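Local structure of SUMO-1 cysteine protease S273R (African swine fever virus pig/Kenya/KEN-50/1950, 6LJ9) at residues E48-T53 with E71-F76; H168-I172 with E184-A189. The protein probably acts as a cysteine endopeptidase that matures the viral polyproteins pp220 and pp62 into core-shell proteins and blunts host innate immune signalling. One frame throughout, in Å; residues are numbered along the deposited sequence.

Two ways of joining distant pieces of chain are illustrated here; the centres of contacts 1 and 2 lie about 31 Å apart, on opposite sides of the chain's centre. Contact 1 packs two short helical segments in the helical N-terminal part of the protein; it is partly buried and no hydrogen bond crosses it, so hydrocarbon and one aromatic ring do the work while the glutamate and serine ends are tied elsewhere. Contact 2 is buried, belongs to a beta hairpin of the catalytic domain, and combines backbone pairing with a side-chain hydrogen bond between two residues assigned to the active site. The contacts share no helix or strand.

Contact 1 of 2, residues E48-T53 with E71-F76; sequences ESCVIT and ELETRF
I52 meets both L72 and F76 with a single methyl group, CD1, which lies 3.6 Å from L72 CD2 and 3.6 Å from F76 CE1. Its conformation explains the double contact: CG1 sits between the backbone N and the carbonyl carbon (chi1 63°), and the chain is then extended, carrying CD1 to the second segment. The I52 and L72 side chains slide past each other in opposite directions, so that I52 CG1 also approaches L72 CD2, at 4.0 Å. The other leucine branch serves a different neighbour, for L72 CD1 is 3.7 Å from T53 CG2, the two side chains crossing at about a right angle. On T53 the division of labour is clear: the methyl faces the leucine, whereas OG1 turns back to the carbonyl oxygens of S49 and C50.

In fold terms, helix 48-51 and the residues just after it are packed against helix 68-75 and the residue that follows it, within the helical N-terminal part of the chain. Strand 270-271, close to the C-terminus, joins them through R271, which touches S49, L72 and F76.

The F76 ring reaches back to the first helix because CG lies anti to its carbonyl carbon (chi1 -73°). E48 CB comes to the ring edge near its plane, 4.0 Å from F76 CZ, and S49 CB lies 3.8 Å from F76 CE2. The carboxylate of E48 continues past the ring, its plane 67° from that of the phenyl group, to bond with S23 and the backbone N of C24. S49 likewise lends this interface its CB, while its OG turns to E13, with the carbonyl oxygen of I272 also within hydrogen-bonding distance. Beyond the tip of I52, its CD1 also lies a looser 4.4 Å from E71 CG.

Contact 2 of 2, residues H168-I172 with E184-A189; sequences HWVAI and EYFNSA
H168 and N187, both assigned to the active site, are joined by a hydrogen bond from H168 NE2 to N187 OD1 of 2.9 Å. The acceptor lies near the plane of the imidazole, at its edge, while the donor is tilted 34° from the amide's carbonyl plane. N187 OD1 also accepts from A189 N at 2.9 Å, closing an Asx turn. The two donors approach from opposite faces of the amide, which should restrict its rotation. H168 also approaches C232, the assigned nucleophile, consistent with the Cys-His-Asn triad of this Ulp1-like protease; S188 OG bonds to Q226, a predicted substrate-binding residue.

By backbone pairing, strands 169-175 and 181-186 form an antiparallel hairpin in the mixed catalytic-domain sheet, where A171 and F186 are a hydrogen-bonded pair: A171 N to F186 O is 3.1 Å and F186 N to A171 O 2.9 Å. I172 and Y185 follow as a non-hydrogen-bonded pair, with I172 CA 3.2 Å from E184 O in a CA-H...O contact.

In the apolar packing, Y185 has CG anti to the backbone N (chi1 172°), which lays its ring along the neighbouring strand, Y185 CE2 3.5 Å from V170 CG2; I172 CG1 touches Y185 CD2 more loosely. V170 CG1 makes van der Waals contact with the polar amide, 3.6 Å from N187 ND2. On the opposite face A171 CB meets F186 CB at 4.4 Å.

Contact 1 of 2, residues E48-T53 with E71-F76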
loop_
_atom_site.group_PDB
_atom_site.type_symbol
_atom_site.label_atom_id
_atom_site.label_comp_id
_atom_site.label_asym_id
_atom_site.label_seq_id
_atom_site.Cartn_x
_atom_site.Cartn_y
_atom_site.Cartn_z
ATOM N N GLU B 48 -26.967 -10.048 -6.698
ATOM C CA GLU B 48 -26.704 -9.722 -8.095
ATOM C C GLU B 48 -25.927 -10.827 -8.794
ATOM O O GLU B 48 -26.131 -11.066 -9.990
ATOM C CB GLU B 48 -25.951 -8.397 -8.190
ATOM C CG GLU B 48 -26.732 -7.204 -7.665
ATOM C CD GLU B 48 -25.938 -5.915 -7.732
ATOM O OE1 GLU B 48 -24.691 -5.981 -7.695
ATOM O OE2 GLU B 48 -26.560 -4.838 -7.828
ATOM N N SER B 49 -25.037 -11.512 -8.071
ATOM C CA SER B 49 -24.287 -12.611 -8.667
ATOM C C SER B 49 -25.195 -13.780 -9.027
ATOM O O SER B 49 -24.957 -14.462 -10.029
ATOM C CB SER B 49 -23.177 -13.070 -7.722
ATOM O OG SER B 49 -23.707 -13.511 -6.483
ATOM N N CYS B 50 -26.234 -14.027 -8.226
ATOM C CA CYS B 50 -27.196 -15.068 -8.572
ATOM C C CYS B 50 -28.031 -14.676 -9.783
ATOM O O CYS B 50 -28.461 -15.550 -10.547
ATOM C CB CYS B 50 -28.105 -15.364 -7.379
ATOM S SG CYS B 50 -27.252 -15.979 -5.914
ATOM N N VAL B 51 -28.269 -13.378 -9.976
ATOM C CA VAL B 51 -29.069 -12.926 -11.110
ATOM C C VAL B 51 -28.317 -13.148 -12.416
ATOM O O VAL B 51 -28.836 -13.766 -13.353
ATOM C CB VAL B 51 -29.465 -11.450 -10.936
ATOM C CG1 VAL B 51 -30.139 -10.932 -12.198
ATOM C CG2 VAL B 51 -30.382 -11.284 -9.736
ATOM N N ILE B 52 -27.078 -12.650 -12.498
ATOM C CA ILE B 52 -26.306 -12.746 -13.736
ATOM C C ILE B 52 -25.767 -14.143 -13.994
ATOM O O ILE B 52 -25.079 -14.353 -15.001
ATOM C CB ILE B 52 -25.145 -11.729 -13.744
ATOM C CG1 ILE B 52 -24.153 -12.023 -12.617
ATOM C CG2 ILE B 52 -25.683 -10.309 -13.630
ATOM C CD1 ILE B 52 -22.983 -11.054 -12.574
ATOM N N THR B 53 -26.048 -15.105 -13.116
ATOM C CA THR B 53 -25.789 -16.512 -13.393
ATOM C C THR B 53 -27.066 -17.289 -13.676
ATOM O O THR B 53 -26.995 -18.480 -14.000
ATOM C CB THR B 53 -25.036 -17.167 -12.228
ATOM O OG1 THR B 53 -25.770 -16.981 -11.012
ATOM C CG2 THR B 53 -23.647 -16.565 -12.083
ATOM N N GLU B 71 -18.008 -9.665 -15.928
ATOM C CA GLU B 71 -18.546 -8.983 -14.756
ATOM C C GLU B 71 -18.296 -9.794 -13.492
ATOM O O GLU B 71 -17.985 -9.231 -12.434
ATOM C CB GLU B 71 -20.043 -8.727 -14.943
ATOM C CG GLU B 71 -20.614 -7.632 -14.057
ATOM C CD GLU B 71 -20.510 -6.258 -14.689
ATOM O OE1 GLU B 71 -19.831 -6.129 -15.730
ATOM O OE2 GLU B 71 -21.117 -5.308 -14.153
ATOM N N LEU B 72 -18.418 -11.120 -13.585
ATOM C CA LEU B 72 -18.177 -11.979 -12.431
ATOM C C LEU B 72 -16.702 -12.028 -12.056
ATOM O O LEU B 72 -16.370 -12.130 -10.870
ATOM C CB LEU B 72 -18.695 -13.390 -12.713
ATOM C CG LEU B 72 -20.207 -13.611 -12.675
ATOM C CD1 LEU B 72 -20.557 -14.946 -13.306
ATOM C CD2 LEU B 72 -20.712 -13.551 -11.241
ATOM N N GLU B 73 -15.804 -11.956 -13.041
ATOM C CA GLU B 73 -14.379 -12.086 -12.753
ATOM C C GLU B 73 -13.753 -10.776 -12.294
ATOM O O GLU B 73 -12.739 -10.799 -11.588
ATOM C CB GLU B 73 -13.630 -12.604 -13.982
ATOM C CG GLU B 73 -14.067 -13.978 -14.458
ATOM C CD GLU B 73 -13.099 -14.581 -15.460
ATOM O OE1 GLU B 73 -12.298 -15.454 -15.062
ATOM O OE2 GLU B 73 -13.132 -14.175 -16.640
ATOM N N THR B 74 -14.328 -9.633 -12.675
ATOM C CA THR B 74 -13.702 -8.344 -12.415
ATOM C C THR B 74 -14.391 -7.512 -11.343
ATOM O O THR B 74 -13.733 -6.667 -10.731
ATOM C CB THR B 74 -13.633 -7.513 -13.705
ATOM O OG1 THR B 74 -14.959 -7.286 -14.201
ATOM C CG2 THR B 74 -12.816 -8.238 -14.764
ATOM N N ARG B 75 -15.685 -7.721 -11.101
ATOM C CA ARG B 75 -16.424 -6.899 -10.155
ATOM C C ARG B 75 -17.044 -7.686 -9.008
ATOM O O ARG B 75 -17.709 -7.085 -8.157
ATOM C CB ARG B 75 -17.521 -6.110 -10.881
ATOM C CG ARG B 75 -16.992 -5.139 -11.925
ATOM C CD ARG B 75 -18.099 -4.249 -12.463
ATOM N NE ARG B 75 -18.677 -3.405 -11.421
ATOM C CZ ARG B 75 -18.278 -2.165 -11.157
ATOM N NH1 ARG B 75 -17.296 -1.617 -11.861
ATOM N NH2 ARG B 75 -18.863 -1.470 -10.190
ATOM N N PHE B 76 -16.850 -9.000 -8.957
ATOM C CA PHE B 76 -17.350 -9.821 -7.867
ATOM C C PHE B 76 -16.204 -10.600 -7.239
ATOM O O PHE B 76 -15.141 -10.778 -7.840
ATOM C CB PHE B 76 -18.433 -10.798 -8.346
ATOM C CG PHE B 76 -19.746 -10.144 -8.666
ATOM C CD1 PHE B 76 -19.966 -9.574 -9.909
ATOM C CD2 PHE B 76 -20.765 -10.112 -7.729
ATOM C CE1 PHE B 76 -21.175 -8.976 -10.210
ATOM C CE2 PHE B 76 -21.977 -9.517 -8.022
ATOM C CZ PHE B 76 -22.182 -8.947 -9.265
#

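Contact 2 of 2, residues H168-I172 with E184-A189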
loop_
_atom_site.group_PDB
_atom_site.type_symbol
_atom_site.label_atom_id
_atom_site.label_comp_id
_atom_site.label_asym_id
_atom_site.label_seq_id
_atom_site.Cartn_x
_atom_site.Cartn_y
_atom_site.Cartn_z
ATOM N N HIS B 168 -5.212 -30.487 4.067
ATOM C CA HIS B 168 -5.053 -29.561 5.185
ATOM C C HIS B 168 -4.289 -28.348 4.679
ATOM O O HIS B 168 -3.105 -28.452 4.343
ATOM C CB HIS B 168 -4.326 -30.215 6.360
ATOM C CG HIS B 168 -4.275 -29.360 7.587
ATOM N ND1 HIS B 168 -5.320 -29.282 8.482
ATOM C CD2 HIS B 168 -3.308 -28.540 8.063
ATOM C CE1 HIS B 168 -4.997 -28.454 9.460
ATOM N NE2 HIS B 168 -3.783 -27.989 9.230
ATOM N N TRP B 169 -4.962 -27.202 4.623
ATOM C CA TRP B 169 -4.344 -25.985 4.123
ATOM C C TRP B 169 -3.570 -25.278 5.226
ATOM O O TRP B 169 -4.048 -25.149 6.357
ATOM C CB TRP B 169 -5.401 -25.040 3.551
ATOM C CG TRP B 169 -6.181 -25.613 2.409
ATOM C CD1 TRP B 169 -7.457 -26.096 2.446
ATOM C CD2 TRP B 169 -5.736 -25.761 1.055
ATOM N NE1 TRP B 169 -7.834 -26.533 1.200
ATOM C CE2 TRP B 169 -6.795 -26.340 0.328
ATOM C CE3 TRP B 169 -4.546 -25.460 0.389
ATOM C CZ2 TRP B 169 -6.698 -26.624 -1.034
ATOM C CZ3 TRP B 169 -4.452 -25.741 -0.962
ATOM C CH2 TRP B 169 -5.520 -26.318 -1.659
ATOM N N VAL B 170 -2.364 -24.823 4.890
ATOM C CA VAL B 170 -1.568 -23.971 5.761
ATOM C C VAL B 170 -1.095 -22.777 4.943
ATOM O O VAL B 170 -1.028 -22.824 3.712
ATOM C CB VAL B 170 -0.366 -24.711 6.389
ATOM C CG1 VAL B 170 -0.842 -25.883 7.237
ATOM C CG2 VAL B 170 0.586 -25.184 5.308
ATOM N N ALA B 171 -0.768 -21.696 5.642
ATOM C CA ALA B 171 -0.394 -20.442 5.008
ATOM C C ALA B 171 1.094 -20.168 5.182
ATOM O O ALA B 171 1.705 -20.557 6.181
ATOM C CB ALA B 171 -1.203 -19.274 5.583
ATOM N N ILE B 172 1.672 -19.496 4.187
ATOM C CA ILE B 172 3.045 -19.009 4.237
ATOM C C ILE B 172 3.030 -17.534 3.864
ATOM O O ILE B 172 2.513 -17.164 2.805
ATOM C CB ILE B 172 3.981 -19.797 3.298
ATOM C CG1 ILE B 172 4.314 -21.166 3.895
ATOM C CG2 ILE B 172 5.252 -19.003 3.013
ATOM C CD1 ILE B 172 5.474 -21.872 3.215
ATOM N N GLU B 184 7.023 -16.605 7.546
ATOM C CA GLU B 184 6.049 -17.114 8.501
ATOM C C GLU B 184 5.340 -18.341 7.945
ATOM O O GLU B 184 4.956 -18.375 6.772
ATOM C CB GLU B 184 5.028 -16.029 8.853
ATOM C CG GLU B 184 5.665 -14.707 9.253
ATOM C CD GLU B 184 4.672 -13.562 9.271
ATOM O OE1 GLU B 184 3.454 -13.828 9.230
ATOM O OE2 GLU B 184 5.112 -12.394 9.323
ATOM N N TYR B 185 5.173 -19.346 8.804
ATOM C CA TYR B 185 4.409 -20.550 8.500
ATOM C C TYR B 185 3.312 -20.685 9.544
ATOM O O TYR B 185 3.602 -20.842 10.735
ATOM C CB TYR B 185 5.310 -21.790 8.492
ATOM C CG TYR B 185 4.567 -23.107 8.380
ATOM C CD1 TYR B 185 4.124 -23.777 9.515
ATOM C CD2 TYR B 185 4.317 -23.684 7.142
ATOM C CE1 TYR B 185 3.450 -24.978 9.421
ATOM C CE2 TYR B 185 3.642 -24.889 7.039
ATOM C CZ TYR B 185 3.210 -25.530 8.183
ATOM O OH TYR B 185 2.537 -26.728 8.098
ATOM N N PHE B 186 2.059 -20.622 9.103
ATOM C CA PHE B 186 0.909 -20.696 9.996
ATOM C C PHE B 186 0.163 -22.001 9.757
ATOM O O PHE B 186 -0.278 -22.272 8.636
ATOM C CB PHE B 186 -0.023 -19.501 9.796
ATOM C CG PHE B 186 -1.301 -19.598 10.576
ATOM C CD1 PHE B 186 -1.293 -19.496 11.958
ATOM C CD2 PHE B 186 -2.510 -19.794 9.931
ATOM C CE1 PHE B 186 -2.469 -19.588 12.681
ATOM C CE2 PHE B 186 -3.689 -19.885 10.646
ATOM C CZ PHE B 186 -3.668 -19.782 12.024
ATOM N N ASN B 187 0.029 -22.803 10.812
ATOM C CA ASN B 187 -0.765 -24.028 10.798
ATOM C C ASN B 187 -1.840 -23.883 11.867
ATOM O O ASN B 187 -1.527 -23.812 13.060
ATOM C CB ASN B 187 0.108 -25.259 11.052
ATOM C CG ASN B 187 -0.623 -26.568 10.780
ATOM O OD1 ASN B 187 -1.826 -26.688 11.011
ATOM N ND2 ASN B 187 0.112 -27.559 10.286
ATOM N N SER B 188 -3.104 -23.838 11.440
ATOM C CA SER B 188 -4.199 -23.658 12.385
ATOM C C SER B 188 -4.330 -24.826 13.353
ATOM O O SER B 188 -4.935 -24.669 14.419
ATOM C CB SER B 188 -5.517 -23.462 11.634
ATOM O OG SER B 188 -5.822 -24.592 10.838
ATOM N N ALA B 189 -3.784 -25.994 13.011
ATOM C CA ALA B 189 -3.861 -27.141 13.904
ATOM C C ALA B 189 -2.752 -27.146 14.947
ATOM O O ALA B 189 -2.881 -27.835 15.965
ATOM C CB ALA B 189 -3.819 -28.441 13.097
#